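PDB 3SIM: protein, Family 18 Chitinase from Crocus vernus, which probably binds chitin and hydrolyses its beta-1,4 linkages between N-acetylglucosamine units, as a plant glycosyl hydrolase of family 18. Local coordinates for residues Val20-His25 against Phe29-Ser34. Residues are numbered along the deposited sequence; the frame is centred on the assembly and turned at random.
Sequences VPINPH and FQFVLS
V20 meets both F29 and F31 with its isopropyl group. Its CB lies at the edge of the F31 ring, 4.2 Å from CZ, while CG1 reaches the rim of the other ring, 4.4 Å from F29 CZ and near that ring's plane. P21 turns its own ring away from the strand, onto F263, and presents its backbone instead, with P21 O 4.1 Å from F29 CE1. I22 carries more of the contact: CG1 and CG2 both meet F29, and CD1 goes on to F31. Its CG1 sits over one face of F29 in a CH-pi contact, 4.2 Å from the ring centroid and 21° off the normal, displaced toward the rim. With CG1 anti to the carbonyl carbon (chi1 -62°) and the chain then extended, CD1 continues past F29 to the edge of F31, ending 4.0 Å from F31 CE1. I22 CG2 touches the F29 ring at F29 CD1, 4.2 Å away. The strand is part of the parallel barrel of a TIM-barrel chitinase, flanked by strands 2-7 and 76-83; residues 20-25 belong to the connection leading into it from strand 2-7, and the apolar contacts lie between this loop and the outer side of the barrel wall. Cut back to an alanine, I22 would probably leave that face of F29 without its CH-pi partner and open a gap beside the edge of F31. Beyond I22 the loop departs from the strand. The two phenylalanines also pack together: F29 CE2 stands 3.4 Å above the F31 plane, over its centre. Farther out, F17 meets F31 edge-to-face and Q270 of helix 264-274 touches F29.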
# COMPACT_ATOMS: atom_id res chain seq x y z
N VAL A 20 10.03 14.54 -0.96
CA VAL A 20 10.58 13.23 -1.13
C VAL A 20 11.51 13.10 -2.35
O VAL A 20 11.12 13.33 -3.42
CB VAL A 20 9.48 12.15 -1.14
CG1 VAL A 20 10.06 10.79 -1.37
CG2 VAL A 20 8.69 12.19 0.12
N PRO A 21 12.74 12.67 -2.13
CA PRO A 21 13.67 12.45 -3.23
C PRO A 21 13.15 11.42 -4.25
O PRO A 21 12.81 10.33 -3.91
CB PRO A 21 14.93 11.93 -2.55
CG PRO A 21 14.61 11.74 -1.18
CD PRO A 21 13.28 12.22 -0.85
N ILE A 22 13.11 11.82 -5.49
CA ILE A 22 12.69 11.00 -6.58
C ILE A 22 13.85 10.79 -7.58
O ILE A 22 14.25 11.69 -8.24
CB ILE A 22 11.46 11.63 -7.31
CG1 ILE A 22 10.24 11.76 -6.37
CG2 ILE A 22 11.13 10.90 -8.52
CD1 ILE A 22 9.21 12.69 -6.80
N ASN A 23 14.31 9.56 -7.66
CA ASN A 23 15.36 9.17 -8.55
C ASN A 23 14.83 8.99 -9.97
O ASN A 23 14.06 8.14 -10.20
CB ASN A 23 15.99 7.87 -8.08
CG ASN A 23 17.29 7.50 -8.84
OD1 ASN A 23 18.25 7.14 -8.25
ND2 ASN A 23 17.24 7.53 -10.11
N PRO A 24 15.32 9.81 -10.89
CA PRO A 24 14.84 9.86 -12.27
C PRO A 24 15.06 8.60 -13.12
O PRO A 24 14.45 8.46 -14.12
CB PRO A 24 15.57 11.08 -12.85
CG PRO A 24 16.67 11.19 -12.11
CD PRO A 24 16.39 10.76 -10.71
N HIS A 25 15.97 7.75 -12.70
CA HIS A 25 16.22 6.46 -13.31
C HIS A 25 15.25 5.32 -12.95
O HIS A 25 15.24 4.36 -13.60
CB HIS A 25 17.68 6.04 -13.22
CG HIS A 25 18.62 7.01 -13.85
ND1 HIS A 25 18.86 7.05 -15.21
CD2 HIS A 25 19.33 8.03 -13.33
CE1 HIS A 25 19.70 8.02 -15.47
NE2 HIS A 25 20.00 8.62 -14.35
N PHE A 29 7.86 4.97 -10.17
CA PHE A 29 7.75 5.48 -8.84
C PHE A 29 6.26 5.62 -8.50
O PHE A 29 5.54 6.37 -9.14
CB PHE A 29 8.47 6.81 -8.70
CG PHE A 29 8.54 7.35 -7.30
CD1 PHE A 29 9.76 7.44 -6.65
CD2 PHE A 29 7.44 7.77 -6.60
CE1 PHE A 29 9.82 7.93 -5.36
CE2 PHE A 29 7.55 8.28 -5.34
CZ PHE A 29 8.68 8.34 -4.74
N GLN A 30 5.78 4.91 -7.50
CA GLN A 30 4.40 5.09 -7.07
C GLN A 30 4.26 5.66 -5.66
O GLN A 30 4.63 5.04 -4.72
CB GLN A 30 3.55 3.84 -7.28
CG GLN A 30 3.81 3.07 -8.56
CD GLN A 30 3.02 1.75 -8.73
OE1 GLN A 30 2.84 1.28 -9.83
NE2 GLN A 30 2.62 1.16 -7.67
N PHE A 31 3.75 6.88 -5.56
CA PHE A 31 3.17 7.41 -4.33
C PHE A 31 1.90 6.63 -3.94
O PHE A 31 1.14 6.29 -4.80
CB PHE A 31 2.93 8.92 -4.40
CG PHE A 31 4.19 9.77 -4.23
CD1 PHE A 31 4.69 10.51 -5.27
CD2 PHE A 31 4.84 9.85 -3.05
CE1 PHE A 31 5.83 11.26 -5.10
CE2 PHE A 31 5.94 10.58 -2.90
CZ PHE A 31 6.44 11.29 -3.92
N VAL A 32 1.73 6.30 -2.68
CA VAL A 32 0.47 5.70 -2.22
C VAL A 32 -0.24 6.47 -1.05
O VAL A 32 0.19 6.45 0.08
CB VAL A 32 0.60 4.14 -1.93
CG1 VAL A 32 -0.66 3.56 -1.45
CG2 VAL A 32 1.18 3.39 -3.06
N LEU A 33 -1.33 7.13 -1.36
CA LEU A 33 -2.02 7.99 -0.39
C LEU A 33 -2.72 7.19 0.76
O LEU A 33 -3.49 6.34 0.51
CB LEU A 33 -3.02 8.90 -1.10
CG LEU A 33 -2.55 9.91 -2.13
CD1 LEU A 33 -3.66 10.48 -2.94
CD2 LEU A 33 -1.75 10.99 -1.45
N SER A 34 -2.43 7.52 1.99
CA SER A 34 -2.99 6.79 3.09
C SER A 34 -3.77 7.63 4.11
O SER A 34 -3.19 8.44 4.75
CB SER A 34 -1.90 6.02 3.84
OG SER A 34 -0.74 5.81 3.12